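Local coordinates for putative TOXIN related protein (Parabacteroides distasonis ATCC 8503, PDB 3K0Y), which is of unknown function, a putative toxin-related protein of the NigD-like family, with an N-terminal OB domain and a C-terminal beta sandwich domain, at residues Ser99-Asp104 / Phe135-Gln140; Leu120-Glu125 / Gly167-Asn172; Asp146-Glu151 / Ser174-Thr179; Thr183-Val188 / Lys200-Ser205. All coordinates share one frame; numbering follows the deposited sequence.

Contact 1 of 4, residues Ser99-Asp104 / Phe135-Gln140; sequences SIYGTD and FINLIQ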
loop_
_atom_site.group_PDB
_atom_site.type_symbol
_atom_site.label_atom_id
_atom_site.label_comp_id
_atom_site.label_asym_id
_atom_site.label_seq_id
_atom_site.Cartn_x
_atom_site.Cartn_y
_atom_site.Cartn_z
ATOM N N SER A 99 -5.106 21.137 -4.049
ATOM C CA SER A 99 -5.973 21.583 -2.988
ATOM C C SER A 99 -6.680 20.453 -2.235
ATOM O O SER A 99 -6.832 20.540 -1.028
ATOM C CB SER A 99 -7.040 22.537 -3.537
ATOM O OG SER A 99 -7.936 22.773 -2.478
ATOM N N ILE A 100 -7.157 19.434 -2.944
ATOM C CA ILE A 100 -7.853 18.351 -2.314
ATOM C C ILE A 100 -6.841 17.330 -1.730
ATOM O O ILE A 100 -6.956 16.927 -0.556
ATOM C CB ILE A 100 -8.803 17.671 -3.284
ATOM C CG1 ILE A 100 -10.043 18.559 -3.539
ATOM C CG2 ILE A 100 -9.242 16.295 -2.745
ATOM C CD1 ILE A 100 -10.674 18.348 -4.940
ATOM N N TYR A 101 -5.837 16.956 -2.525
ATOM C CA TYR A 101 -4.961 15.876 -2.143
ATOM C C TYR A 101 -3.723 16.307 -1.401
ATOM O O TYR A 101 -3.113 15.481 -0.741
ATOM C CB TYR A 101 -4.613 14.995 -3.336
ATOM C CG TYR A 101 -5.814 14.281 -3.868
ATOM C CD1 TYR A 101 -6.527 13.416 -3.060
ATOM C CD2 TYR A 101 -6.242 14.464 -5.182
ATOM C CE1 TYR A 101 -7.604 12.747 -3.533
ATOM C CE2 TYR A 101 -7.337 13.768 -5.678
ATOM C CZ TYR A 101 -8.014 12.925 -4.848
ATOM O OH TYR A 101 -9.107 12.227 -5.271
ATOM N N GLY A 102 -3.361 17.579 -1.489
ATOM C CA GLY A 102 -2.322 18.157 -0.625
ATOM C C GLY A 102 -0.954 18.210 -1.282
ATOM O O GLY A 102 -0.704 17.546 -2.262
ATOM N N THR A 103 -0.071 19.033 -0.741
ATOM C CA THR A 103 1.268 19.202 -1.272
ATOM C C THR A 103 2.272 19.164 -0.119
ATOM O O THR A 103 3.433 19.620 -0.250
ATOM C CB THR A 103 1.391 20.531 -2.030
ATOM O OG1 THR A 103 0.868 21.560 -1.210
ATOM C CG2 THR A 103 0.596 20.487 -3.318
ATOM N N ASP A 104 1.833 18.589 0.992
ATOM C CA ASP A 104 2.619 18.593 2.197
ATOM C C ASP A 104 3.714 17.526 2.064
ATOM O O ASP A 104 3.416 16.350 1.912
ATOM C CB ASP A 104 1.725 18.325 3.393
ATOM C CG ASP A 104 0.841 19.515 3.718
ATOM O OD1 ASP A 104 1.381 20.629 3.842
ATOM O OD2 ASP A 104 -0.381 19.329 3.853
ATOM N N PHE A 135 -4.658 13.170 5.103
ATOM C CA PHE A 135 -5.310 12.475 3.988
ATOM C C PHE A 135 -4.208 11.941 3.080
ATOM O O PHE A 135 -3.406 12.718 2.611
ATOM C CB PHE A 135 -6.132 13.507 3.232
ATOM C CG PHE A 135 -7.175 12.966 2.289
ATOM C CD1 PHE A 135 -7.829 11.762 2.516
ATOM C CD2 PHE A 135 -7.602 13.777 1.247
ATOM C CE1 PHE A 135 -8.858 11.322 1.693
ATOM C CE2 PHE A 135 -8.631 13.364 0.385
ATOM C CZ PHE A 135 -9.278 12.118 0.627
ATOM N N ILE A 136 -4.230 10.639 2.808
ATOM C CA ILE A 136 -3.150 9.894 2.141
ATOM C C ILE A 136 -3.768 9.278 0.894
ATOM O O ILE A 136 -4.747 8.537 0.992
ATOM C CB ILE A 136 -2.624 8.713 3.033
ATOM C CG1 ILE A 136 -2.238 9.177 4.430
ATOM C CG2 ILE A 136 -1.411 8.059 2.453
ATOM C CD1 ILE A 136 -1.096 10.244 4.401
ATOM N N ASN A 137 -3.215 9.581 -0.274
ATOM C CA ASN A 137 -3.778 9.048 -1.516
ATOM C C ASN A 137 -2.755 8.746 -2.609
ATOM O O ASN A 137 -1.650 9.254 -2.612
ATOM C CB ASN A 137 -4.777 10.041 -2.107
ATOM C CG ASN A 137 -6.057 10.103 -1.331
ATOM O OD1 ASN A 137 -6.896 9.219 -1.445
ATOM N ND2 ASN A 137 -6.198 11.133 -0.510
ATOM N N LEU A 138 -3.193 7.961 -3.564
ATOM C CA LEU A 138 -2.423 7.675 -4.769
ATOM C C LEU A 138 -3.355 7.995 -5.938
ATOM O O LEU A 138 -4.472 7.468 -5.981
ATOM C CB LEU A 138 -2.058 6.206 -4.800
ATOM C CG LEU A 138 -1.071 5.792 -5.891
ATOM C CD1 LEU A 138 0.305 6.325 -5.559
ATOM C CD2 LEU A 138 -1.077 4.254 -6.023
ATOM N N ILE A 139 -2.908 8.859 -6.842
ATOM C CA ILE A 139 -3.714 9.279 -7.986
ATOM C C ILE A 139 -2.993 9.174 -9.299
ATOM O O ILE A 139 -1.753 9.098 -9.359
ATOM C CB ILE A 139 -4.201 10.693 -7.846
ATOM C CG1 ILE A 139 -3.052 11.704 -7.984
ATOM C CG2 ILE A 139 -4.956 10.847 -6.504
ATOM C CD1 ILE A 139 -3.544 13.172 -7.954
ATOM N N GLN A 140 -3.779 9.120 -10.370
ATOM C CA GLN A 140 -3.194 9.135 -11.736
ATOM C C GLN A 140 -3.442 10.493 -12.348
ATOM O O GLN A 140 -4.586 10.782 -12.717
ATOM C CB GLN A 140 -3.877 8.080 -12.616
ATOM C CG GLN A 140 -3.572 6.658 -12.275
ATOM C CD GLN A 140 -4.439 5.706 -13.069
ATOM O OE1 GLN A 140 -5.649 5.640 -12.869
ATOM N NE2 GLN A 140 -3.827 4.945 -13.950
HETATM O O HOH W 1 -3.996 13.054 -0.157
#
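Tyr101, the last helical residue of 97-101, lays its ring across the strand 135-139, where the beta carbons of Phe135, Asn137 and Ile139 point toward the helix segment. From Tyr101 CB, chi1 of -65° sets CG anti to the carbonyl carbon. Next along the ring, CD1 comes to 3.4 Å from ND2 of Asn137, which sits at the ring edge near its plane, with ring and amide planes 64° apart. The same CD1 is 4.0 Å from CE2 of Phe135. Ile139 CG2 lies over one face, nearest CE2 of Tyr101 at 3.9 Å, as a CH-pi contact 4.0 Å from the Tyr101 ring centroid, while Ile100 CG2 covers the opposite face. At the tip, OH bonds to the carbonyl of Lys91. One water ties the backbones together: it donates to Tyr101 O (2.6 Å) and Phe135 O (2.9 Å) and accepts from Asn137 ND2, an amide nitrogen that also stands 3.2 Å above the Phe135 ring plane, over its centre. The short helix thereby packs against an outermost strand of the four-stranded sheet; on that strand Ile136 and Leu138 point away from the helix, to meet strand 163-172.

Contact 2 of 4, residues Leu120-Glu125 / Gly167-Asn172; sequences LNIYFE and GRVAFN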
loop_
_atom_site.group_PDB
_atom_site.type_symbol
_atom_site.label_atom_id
_atom_site.label_comp_id
_atom_site.label_asym_id
_atom_site.label_seq_id
_atom_site.Cartn_x
_atom_site.Cartn_y
_atom_site.Cartn_z
ATOM N N LEU A 120 0.690 -1.313 -4.028
ATOM C CA LEU A 120 1.827 -0.466 -3.770
ATOM C C LEU A 120 1.858 -0.204 -2.258
ATOM O O LEU A 120 0.942 0.400 -1.724
ATOM C CB LEU A 120 1.715 0.844 -4.535
ATOM C CG LEU A 120 2.845 1.841 -4.331
ATOM C CD1 LEU A 120 4.156 1.307 -5.014
ATOM C CD2 LEU A 120 2.544 3.264 -4.766
ATOM N N ASN A 121 2.961 -0.566 -1.631
ATOM C CA ASN A 121 3.180 -0.456 -0.226
ATOM C C ASN A 121 4.167 0.657 0.061
ATOM O O ASN A 121 5.189 0.760 -0.606
ATOM C CB ASN A 121 3.731 -1.761 0.302
ATOM C CG ASN A 121 2.786 -2.912 0.103
ATOM O OD1 ASN A 121 1.866 -3.097 0.888
ATOM N ND2 ASN A 121 3.000 -3.702 -0.954
ATOM N N ILE A 122 3.847 1.487 1.035
ATOM C CA ILE A 122 4.654 2.584 1.385
ATOM C C ILE A 122 4.822 2.680 2.883
ATOM O O ILE A 122 3.871 2.495 3.620
ATOM C CB ILE A 122 4.082 3.921 0.866
ATOM C CG1 ILE A 122 3.891 3.894 -0.636
ATOM C CG2 ILE A 122 5.049 5.049 1.225
ATOM C CD1 ILE A 122 3.236 5.175 -1.242
ATOM N N TYR A 123 6.063 2.907 3.310
ATOM C CA TYR A 123 6.437 3.359 4.644
ATOM C C TYR A 123 7.049 4.736 4.461
ATOM O O TYR A 123 8.072 4.873 3.779
ATOM C CB TYR A 123 7.496 2.427 5.277
ATOM C CG TYR A 123 7.955 2.824 6.675
ATOM C CD1 TYR A 123 7.295 2.372 7.812
ATOM C CD2 TYR A 123 9.056 3.665 6.850
ATOM C CE1 TYR A 123 7.732 2.726 9.123
ATOM C CE2 TYR A 123 9.506 4.041 8.131
ATOM C CZ TYR A 123 8.830 3.569 9.260
ATOM O OH TYR A 123 9.267 3.958 10.495
ATOM N N PHE A 124 6.460 5.749 5.089
ATOM C CA PHE A 124 6.850 7.148 4.857
ATOM C C PHE A 124 6.916 7.871 6.176
ATOM O O PHE A 124 6.363 7.401 7.194
ATOM C CB PHE A 124 5.878 7.864 3.896
ATOM C CG PHE A 124 4.489 8.129 4.493
ATOM C CD1 PHE A 124 3.518 7.163 4.454
ATOM C CD2 PHE A 124 4.199 9.339 5.111
ATOM C CE1 PHE A 124 2.257 7.387 5.029
ATOM C CE2 PHE A 124 2.936 9.566 5.709
ATOM C CZ PHE A 124 1.989 8.599 5.649
ATOM N N GLU A 125 7.610 8.996 6.189
ATOM C CA GLU A 125 7.658 9.814 7.378
ATOM C C GLU A 125 7.264 11.218 7.051
ATOM O O GLU A 125 7.394 11.664 5.938
ATOM C CB GLU A 125 9.069 9.859 7.971
ATOM C CG GLU A 125 9.588 8.556 8.537
ATOM C CD GLU A 125 11.068 8.662 8.940
ATOM O OE1 GLU A 125 11.972 8.783 8.046
ATOM O OE2 GLU A 125 11.303 8.638 10.151
ATOM N N GLY A 167 4.333 6.420 8.990
ATOM C CA GLY A 167 3.066 5.856 8.615
ATOM C C GLY A 167 3.223 4.816 7.533
ATOM O O GLY A 167 4.109 4.915 6.691
ATOM N N ARG A 168 2.269 3.896 7.501
ATOM C CA ARG A 168 2.181 2.880 6.499
ATOM C C ARG A 168 0.861 2.962 5.730
ATOM O O ARG A 168 -0.191 3.318 6.266
ATOM C CB ARG A 168 2.315 1.522 7.125
ATOM C CG ARG A 168 3.681 1.199 7.675
ATOM C CD ARG A 168 3.642 -0.192 8.253
ATOM N NE ARG A 168 4.943 -0.676 8.674
ATOM C CZ ARG A 168 5.866 -1.198 7.901
ATOM N NH1 ARG A 168 5.721 -1.365 6.584
ATOM N NH2 ARG A 168 6.976 -1.583 8.476
ATOM N N VAL A 169 0.927 2.656 4.455
ATOM C CA VAL A 169 -0.248 2.601 3.604
ATOM C C VAL A 169 -0.028 1.533 2.522
ATOM O O VAL A 169 1.119 1.211 2.137
ATOM C CB VAL A 169 -0.531 4.021 3.005
ATOM C CG1 VAL A 169 0.658 4.477 2.059
ATOM C CG2 VAL A 169 -1.872 4.065 2.299
ATOM N N ALA A 170 -1.121 1.020 1.986
ATOM C CA ALA A 170 -1.132 0.121 0.840
ATOM C C ALA A 170 -2.218 0.569 -0.109
ATOM O O ALA A 170 -3.329 0.888 0.341
ATOM C CB ALA A 170 -1.406 -1.307 1.304
ATOM N N PHE A 171 -1.872 0.658 -1.400
ATOM C CA PHE A 171 -2.823 1.031 -2.458
ATOM C C PHE A 171 -3.064 -0.143 -3.424
ATOM O O PHE A 171 -2.127 -0.740 -3.970
ATOM C CB PHE A 171 -2.312 2.252 -3.240
ATOM C CG PHE A 171 -2.167 3.494 -2.397
ATOM C CD1 PHE A 171 -3.284 4.236 -2.019
ATOM C CD2 PHE A 171 -0.916 3.968 -2.024
ATOM C CE1 PHE A 171 -3.147 5.386 -1.269
ATOM C CE2 PHE A 171 -0.795 5.160 -1.287
ATOM C CZ PHE A 171 -1.875 5.846 -0.902
ATOM N N ASN A 172 -4.332 -0.485 -3.614
ATOM C CA ASN A 172 -4.704 -1.579 -4.477
ATOM C C ASN A 172 -4.475 -1.110 -5.908
ATOM O O ASN A 172 -5.032 -0.099 -6.339
ATOM C CB ASN A 172 -6.168 -1.958 -4.204
ATOM C CG ASN A 172 -6.589 -3.247 -4.851
ATOM O OD1 ASN A 172 -6.162 -3.559 -5.959
ATOM N ND2 ASN A 172 -7.515 -3.963 -4.216
HETATM O O HOH W 2 1.863 -1.350 3.140
HETATM O O HOH W 3 3.958 -0.289 4.709
#
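This is an antiparallel strand pair, Leu120-Glu125 beside Gly167-Asn172, in the NigD-like C-terminal beta sandwich domain, where strands 119-128 and 163-172 are neighbours; the segment axes approach to 4.7 Å with their directions 166° apart. Six backbone hydrogen bonds support the assignment, two for each of the hydrogen-bonded pairs Leu120-Phe171, Ile122-Val169 and Phe124-Gly167. The shortest joins Phe171 N to Leu120 O at 2.8 Å. The longest joins Val169 N to Ile122 O at 3.1 Å. The face bearing these three pairs is apolar. Ile122 CB meets Val169 CG1 at 3.7 Å, and Ile122 CD1 reaches the edge of the Phe171 ring, 4.0 Å from CE2. The Phe124 ring folds back over Gly167: with chi1 at 70°, CG stands between the backbone N and the carbonyl carbon, and CZ comes to 4.2 Å from Gly167 CA, which lies over one ring face. This side faces Ile136 and Leu138 of strand 135-139 and Phe152 of strand 149-155.

On the other face Tyr123 CD1 lies 3.8 Å above the Arg168 guanidinium plane, over its centre, the two planes being 60° apart. Water links Arg168 NH1 to Ile122 O, and a second water donates to Asn121 OD1 and, at 2.8 Å, to Val169 O; Asn121 OD1 also accepts from Arg53. The chemistry is thus divided: apolar packing toward the sandwich interior, and a mixed face with Asn121, Arg168 and two bound waters beside Tyr123 and Ala170, where Arg168 also binds a nonaethylene glycol probably carried over from crystallisation.

Contact 3 of 4, residues Asp146-Glu151 / Ser174-Thr179; sequences DPYTLE and SSLPDT
Tyr148 and Pro177 meet tip to tip where a type I beta turn, Asp146 to Thr149, leads into strand 149-155 of the beta sandwich domain and touches the loop joining strands 163-172 and 184-192. Tyr148 CG lies anti to the carbonyl carbon (chi1 -59°), which starts the ring on its path to the loop. The phenol OH donates to Pro177 O at 2.7 Å, its oxygen standing 55° out of the carbonyl plane at a C=O...O angle of 120°. Apolar groups flank this bond. Pro177 CD lies 4.0 Å from Tyr148 CE1, and Thr179 CG2 comes to 3.5 Å from Tyr148 OH. Beside the ring the two prolines cross at about a right angle, Pro147 CB resting 3.6 Å from Pro177 CG.

Deeper in, Leu176 and Leu150 join through their CD2 methyls, 4.1 Å apart, both with CB directed toward the opposing segment. In the next shell, strand 184-192 supplies Leu186, on which both leucines pack, and Val187, whose backbone bonds to Tyr148 and Leu150 fix the turn and strand. On the loop side, Thr179 N bonds to Ser205 OG, while Thr179 OG1 bonds to Glu182 O. The turn itself is closed by Thr149 N donating to Asp146 O, a bond of 3.2 Å. Where the turn meets the leucines, Pro147 O accepts from Gln140 NE2 and has the Leu176 CD2 methyl 3.5 Å away.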
loop_
_atom_site.group_PDB
_atom_site.type_symbol
_atom_site.label_atom_id
_atom_site.label_comp_id
_atom_site.label_asym_id
_atom_site.label_seq_id
_atom_site.Cartn_x
_atom_site.Cartn_y
_atom_site.Cartn_z
ATOM N N ASP A 146 -0.845 8.190 -19.731
ATOM C CA ASP A 146 0.288 7.865 -18.861
ATOM C C ASP A 146 -0.268 7.040 -17.703
ATOM O O ASP A 146 -0.150 7.427 -16.553
ATOM C CB ASP A 146 0.936 9.177 -18.395
ATOM C CG ASP A 146 2.384 8.998 -17.848
ATOM O OD1 ASP A 146 2.938 7.822 -17.770
ATOM O OD2 ASP A 146 2.970 10.075 -17.465
ATOM N N PRO A 147 -0.890 5.891 -18.010
ATOM C CA PRO A 147 -1.613 5.150 -16.954
ATOM C C PRO A 147 -0.719 4.626 -15.802
ATOM O O PRO A 147 -1.178 4.533 -14.650
ATOM C CB PRO A 147 -2.283 4.002 -17.716
ATOM C CG PRO A 147 -1.530 3.875 -18.989
ATOM C CD PRO A 147 -0.940 5.199 -19.310
ATOM N N TYR A 148 0.554 4.399 -16.092
ATOM C CA TYR A 148 1.485 3.823 -15.121
ATOM C C TYR A 148 2.332 4.851 -14.417
ATOM O O TYR A 148 3.359 4.490 -13.838
ATOM C CB TYR A 148 2.361 2.792 -15.807
ATOM C CG TYR A 148 1.542 1.698 -16.405
ATOM C CD1 TYR A 148 0.813 0.847 -15.588
ATOM C CD2 TYR A 148 1.444 1.534 -17.789
ATOM C CE1 TYR A 148 0.035 -0.168 -16.120
ATOM C CE2 TYR A 148 0.675 0.487 -18.344
ATOM C CZ TYR A 148 -0.025 -0.346 -17.499
ATOM O OH TYR A 148 -0.795 -1.365 -17.964
ATOM N N THR A 149 1.913 6.115 -14.475
ATOM C CA THR A 149 2.572 7.202 -13.765
ATOM C C THR A 149 1.559 7.625 -12.685
ATOM O O THR A 149 0.404 8.033 -12.989
ATOM C CB THR A 149 2.976 8.425 -14.660
ATOM O OG1 THR A 149 3.941 8.046 -15.662
ATOM C CG2 THR A 149 3.573 9.566 -13.803
ATOM N N LEU A 150 1.992 7.530 -11.426
ATOM C CA LEU A 150 1.152 7.831 -10.274
ATOM C C LEU A 150 1.771 8.900 -9.400
ATOM O O LEU A 150 2.976 9.162 -9.488
ATOM C CB LEU A 150 0.900 6.575 -9.483
ATOM C CG LEU A 150 0.370 5.366 -10.247
ATOM C CD1 LEU A 150 0.623 4.071 -9.417
ATOM C CD2 LEU A 150 -1.103 5.511 -10.501
ATOM N N GLU A 151 0.934 9.542 -8.574
ATOM C CA GLU A 151 1.412 10.501 -7.598
ATOM C C GLU A 151 0.926 10.098 -6.203
ATOM O O GLU A 151 -0.263 9.863 -5.993
ATOM C CB GLU A 151 0.884 11.898 -7.881
ATOM C CG GLU A 151 1.294 12.490 -9.134
ATOM C CD GLU A 151 0.665 13.889 -9.398
ATOM O OE1 GLU A 151 -0.284 14.317 -8.702
ATOM O OE2 GLU A 151 1.153 14.547 -10.325
ATOM N N SER A 174 -5.211 -2.832 -8.656
ATOM C CA SER A 174 -5.933 -3.681 -9.575
ATOM C C SER A 174 -6.718 -2.880 -10.629
ATOM O O SER A 174 -7.169 -3.459 -11.579
ATOM C CB SER A 174 -6.868 -4.620 -8.788
ATOM O OG SER A 174 -7.924 -3.895 -8.207
ATOM N N SER A 175 -6.870 -1.565 -10.434
ATOM C CA SER A 175 -7.537 -0.656 -11.360
ATOM C C SER A 175 -6.592 -0.132 -12.438
ATOM O O SER A 175 -7.031 0.622 -13.293
ATOM C CB SER A 175 -8.104 0.560 -10.581
ATOM O OG SER A 175 -7.045 1.401 -10.111
ATOM N N LEU A 176 -5.306 -0.483 -12.400
ATOM C CA LEU A 176 -4.406 -0.099 -13.481
ATOM C C LEU A 176 -4.724 -0.972 -14.704
ATOM O O LEU A 176 -5.184 -2.097 -14.536
ATOM C CB LEU A 176 -2.941 -0.258 -13.115
ATOM C CG LEU A 176 -2.407 0.688 -12.026
ATOM C CD1 LEU A 176 -0.953 0.289 -11.714
ATOM C CD2 LEU A 176 -2.547 2.160 -12.408
ATOM N N PRO A 177 -4.495 -0.447 -15.925
ATOM C CA PRO A 177 -4.806 -1.293 -17.084
ATOM C C PRO A 177 -3.992 -2.578 -17.081
ATOM O O PRO A 177 -2.821 -2.610 -16.619
ATOM C CB PRO A 177 -4.501 -0.398 -18.311
ATOM C CG PRO A 177 -4.227 1.017 -17.784
ATOM C CD PRO A 177 -3.838 0.818 -16.296
ATOM N N ASP A 178 -4.619 -3.648 -17.564
ATOM C CA ASP A 178 -3.972 -4.957 -17.593
ATOM C C ASP A 178 -2.689 -4.838 -18.403
ATOM O O ASP A 178 -2.690 -4.243 -19.448
ATOM C CB ASP A 178 -4.880 -6.030 -18.178
ATOM C CG ASP A 178 -4.436 -7.442 -17.779
ATOM O OD1 ASP A 178 -3.255 -7.798 -17.993
ATOM O OD2 ASP A 178 -5.257 -8.192 -17.218
ATOM N N THR A 179 -1.585 -5.347 -17.877
ATOM C CA THR A 179 -0.326 -5.303 -18.608
ATOM C C THR A 179 -0.231 -6.522 -19.506
ATOM O O THR A 179 0.791 -6.733 -20.130
ATOM C CB THR A 179 0.901 -5.306 -17.682
ATOM O OG1 THR A 179 1.021 -6.595 -17.077
ATOM C CG2 THR A 179 0.798 -4.221 -16.629
#

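Contact 4 of 4, residues Thr183-Val188 / Lys200-Ser205; sequences TVDLVV and KLKYNS
Asp185 and Lys202 lie side by side, their side chains pointing the same way from a non-hydrogen-bonded pair of the hairpin formed by strands 184-192 and 195-203. The lysine chain bends at chi2 (-71°), which turns CD away from an extended path; NZ farther along meets Asp185 OD1 in a 2.8 Å salt bridge using the syn lone pair of OD1. On the same face the next pair repeats this alignment without a polar bond: the extended Lys200 chain runs beside Val187, with CE 4.0 Å from Val187 CG2. Thr183 instead crosses its partners at about a right angle. Its CG2 packs 3.7 Å from Lys202 CB, and its OG1 accepts from Asn204 ND2 at 3.3 Å, the hydroxyl oxygen lying close to the amide plane. Asn204 ND2 also donates to Gly181 O, and Asn204 OD1 accepts from Asp206 N.

Val184, Leu186, Leu201 and Tyr203 project from the other face. Val184 CG2 lies at the edge of the Tyr203 ring, 4.2 Å from CD2. Leu186 CB packs 4.1 Å from Tyr203 CB, whereas the Leu201 and Val188 side chains cross obliquely, CD1 of Leu201 3.9 Å from CG2 of Val188. Ile115 lies against Leu186, Leu201 and Tyr203, and Leu120 against Val188 and Leu201, so this face looks toward the other sheet. Paired backbone bonds hold Val184-Tyr203 and Leu186-Leu201, among them Leu186 N to Leu201 O at 2.7 Å. The short strand segments run 140° apart, a marked twist from antiparallel. Chemically the hairpin is amphipathic: an ion pair and lysine hydrocarbon occupy its exposed side, while branched aliphatic and aromatic groups close on the interior.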
loop_
_atom_site.group_PDB
_atom_site.type_symbol
_atom_site.label_atom_id
_atom_site.label_comp_id
_atom_site.label_asym_id
_atom_site.label_seq_id
_atom_site.Cartn_x
_atom_site.Cartn_y
_atom_site.Cartn_z
ATOM N N THR A 183 5.779 -7.204 -17.969
ATOM C CA THR A 183 6.181 -6.219 -16.975
ATOM C C THR A 183 6.409 -4.808 -17.556
ATOM O O THR A 183 6.979 -4.656 -18.625
ATOM C CB THR A 183 7.396 -6.704 -16.250
ATOM O OG1 THR A 183 7.132 -8.034 -15.757
ATOM C CG2 THR A 183 7.675 -5.798 -15.051
ATOM N N VAL A 184 5.929 -3.785 -16.843
ATOM C CA VAL A 184 6.037 -2.393 -17.264
ATOM C C VAL A 184 6.652 -1.611 -16.159
ATOM O O VAL A 184 6.769 -2.121 -15.025
ATOM C CB VAL A 184 4.635 -1.724 -17.579
ATOM C CG1 VAL A 184 3.895 -2.478 -18.714
ATOM C CG2 VAL A 184 3.776 -1.595 -16.323
ATOM N N ASP A 185 7.012 -0.367 -16.469
ATOM C CA ASP A 185 7.555 0.556 -15.510
ATOM C C ASP A 185 6.451 1.350 -14.848
ATOM O O ASP A 185 5.606 1.935 -15.536
ATOM C CB ASP A 185 8.506 1.537 -16.165
ATOM C CG ASP A 185 9.805 0.888 -16.620
ATOM O OD1 ASP A 185 10.112 -0.274 -16.250
ATOM O OD2 ASP A 185 10.498 1.585 -17.368
ATOM N N LEU A 186 6.472 1.366 -13.520
ATOM C CA LEU A 186 5.523 2.134 -12.731
ATOM C C LEU A 186 6.337 3.232 -12.104
ATOM O O LEU A 186 7.346 2.968 -11.460
ATOM C CB LEU A 186 4.867 1.244 -11.688
ATOM C CG LEU A 186 3.670 1.758 -10.895
ATOM C CD1 LEU A 186 2.441 1.838 -11.743
ATOM C CD2 LEU A 186 3.364 0.904 -9.649
ATOM N N VAL A 187 5.950 4.463 -12.371
ATOM C CA VAL A 187 6.618 5.651 -11.883
ATOM C C VAL A 187 5.677 6.227 -10.799
ATOM O O VAL A 187 4.499 6.510 -11.060
ATOM C CB VAL A 187 6.884 6.653 -13.035
ATOM C CG1 VAL A 187 7.406 7.991 -12.527
ATOM C CG2 VAL A 187 7.902 6.036 -14.064
ATOM N N VAL A 188 6.200 6.383 -9.589
ATOM C CA VAL A 188 5.476 7.006 -8.535
ATOM C C VAL A 188 6.227 8.263 -8.109
ATOM O O VAL A 188 7.311 8.174 -7.526
ATOM C CB VAL A 188 5.342 6.066 -7.317
ATOM C CG1 VAL A 188 4.578 6.768 -6.203
ATOM C CG2 VAL A 188 4.678 4.756 -7.705
ATOM N N LYS A 200 10.821 4.365 -9.394
ATOM C CA LYS A 200 10.454 3.543 -10.527
ATOM C C LYS A 200 10.452 2.107 -10.135
ATOM O O LYS A 200 11.490 1.575 -9.752
ATOM C CB LYS A 200 11.442 3.699 -11.650
ATOM C CG LYS A 200 11.403 4.978 -12.355
ATOM C CD LYS A 200 12.038 4.838 -13.760
ATOM C CE LYS A 200 11.847 6.132 -14.573
ATOM N NZ LYS A 200 12.864 6.224 -15.650
ATOM N N LEU A 201 9.319 1.460 -10.272
ATOM C CA LEU A 201 9.203 0.068 -9.925
ATOM C C LEU A 201 8.718 -0.708 -11.152
ATOM O O LEU A 201 8.130 -0.163 -12.076
ATOM C CB LEU A 201 8.213 -0.142 -8.759
ATOM C CG LEU A 201 8.247 0.788 -7.544
ATOM C CD1 LEU A 201 7.479 2.077 -7.842
ATOM C CD2 LEU A 201 7.590 0.157 -6.274
ATOM N N LYS A 202 8.953 -2.004 -11.119
ATOM C CA LYS A 202 8.483 -2.915 -12.152
ATOM C C LYS A 202 7.134 -3.397 -11.692
ATOM O O LYS A 202 6.990 -3.724 -10.532
ATOM C CB LYS A 202 9.443 -4.109 -12.280
ATOM C CG LYS A 202 10.801 -3.756 -12.771
ATOM C CD LYS A 202 10.738 -3.377 -14.206
ATOM C CE LYS A 202 12.113 -3.190 -14.839
ATOM N NZ LYS A 202 12.049 -2.325 -16.074
ATOM N N TYR A 203 6.176 -3.462 -12.611
ATOM C CA TYR A 203 4.787 -3.885 -12.346
ATOM C C TYR A 203 4.223 -4.791 -13.462
ATOM O O TYR A 203 4.241 -4.449 -14.654
ATOM C CB TYR A 203 3.883 -2.665 -12.208
ATOM C CG TYR A 203 2.437 -3.050 -11.996
ATOM C CD1 TYR A 203 2.020 -3.644 -10.797
ATOM C CD2 TYR A 203 1.495 -2.852 -12.985
ATOM C CE1 TYR A 203 0.698 -4.032 -10.594
ATOM C CE2 TYR A 203 0.168 -3.242 -12.798
ATOM C CZ TYR A 203 -0.221 -3.814 -11.589
ATOM O OH TYR A 203 -1.523 -4.212 -11.408
ATOM N N ASN A 204 3.675 -5.921 -13.053
ATOM C CA ASN A 204 3.038 -6.860 -13.963
ATOM C C ASN A 204 1.674 -7.158 -13.355
ATOM O O ASN A 204 1.616 -7.464 -12.182
ATOM C CB ASN A 204 3.893 -8.134 -14.064
ATOM C CG ASN A 204 3.379 -9.131 -15.127
ATOM O OD1 ASN A 204 2.190 -9.416 -15.205
ATOM N ND2 ASN A 204 4.295 -9.668 -15.924
ATOM N N SER A 205 0.584 -7.034 -14.124
ATOM C CA SER A 205 -0.753 -7.334 -13.588
ATOM C C SER A 205 -0.906 -8.785 -13.115
ATOM O O SER A 205 -1.775 -9.091 -12.315
ATOM C CB SER A 205 -1.843 -7.060 -14.624
ATOM O OG SER A 205 -1.836 -5.711 -14.996
#

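Overall arrangement
Contacts 2 and 4 are both antiparallel strand pairs, but in different sheets: contact 2 is buried near the chain centre, whereas contact 4 pairs an inner strand with an outermost one and is only partly buried. Their apolar faces meet at Leu120. Contact 1 is also buried, yet joins a helix to a strand through ring packing and water, with no direct hydrogen bond across it; its Leu138 touches Phe171 and Leu120 of contact 2. Contacts 1, 3 and 4 share the four-stranded sheet. Contact 3, partly buried, neighbours contact 4, their centres about 9 Å apart, and combines proline and leucine packing with one phenol bond, whereas contact 4 adds a surface salt bridge.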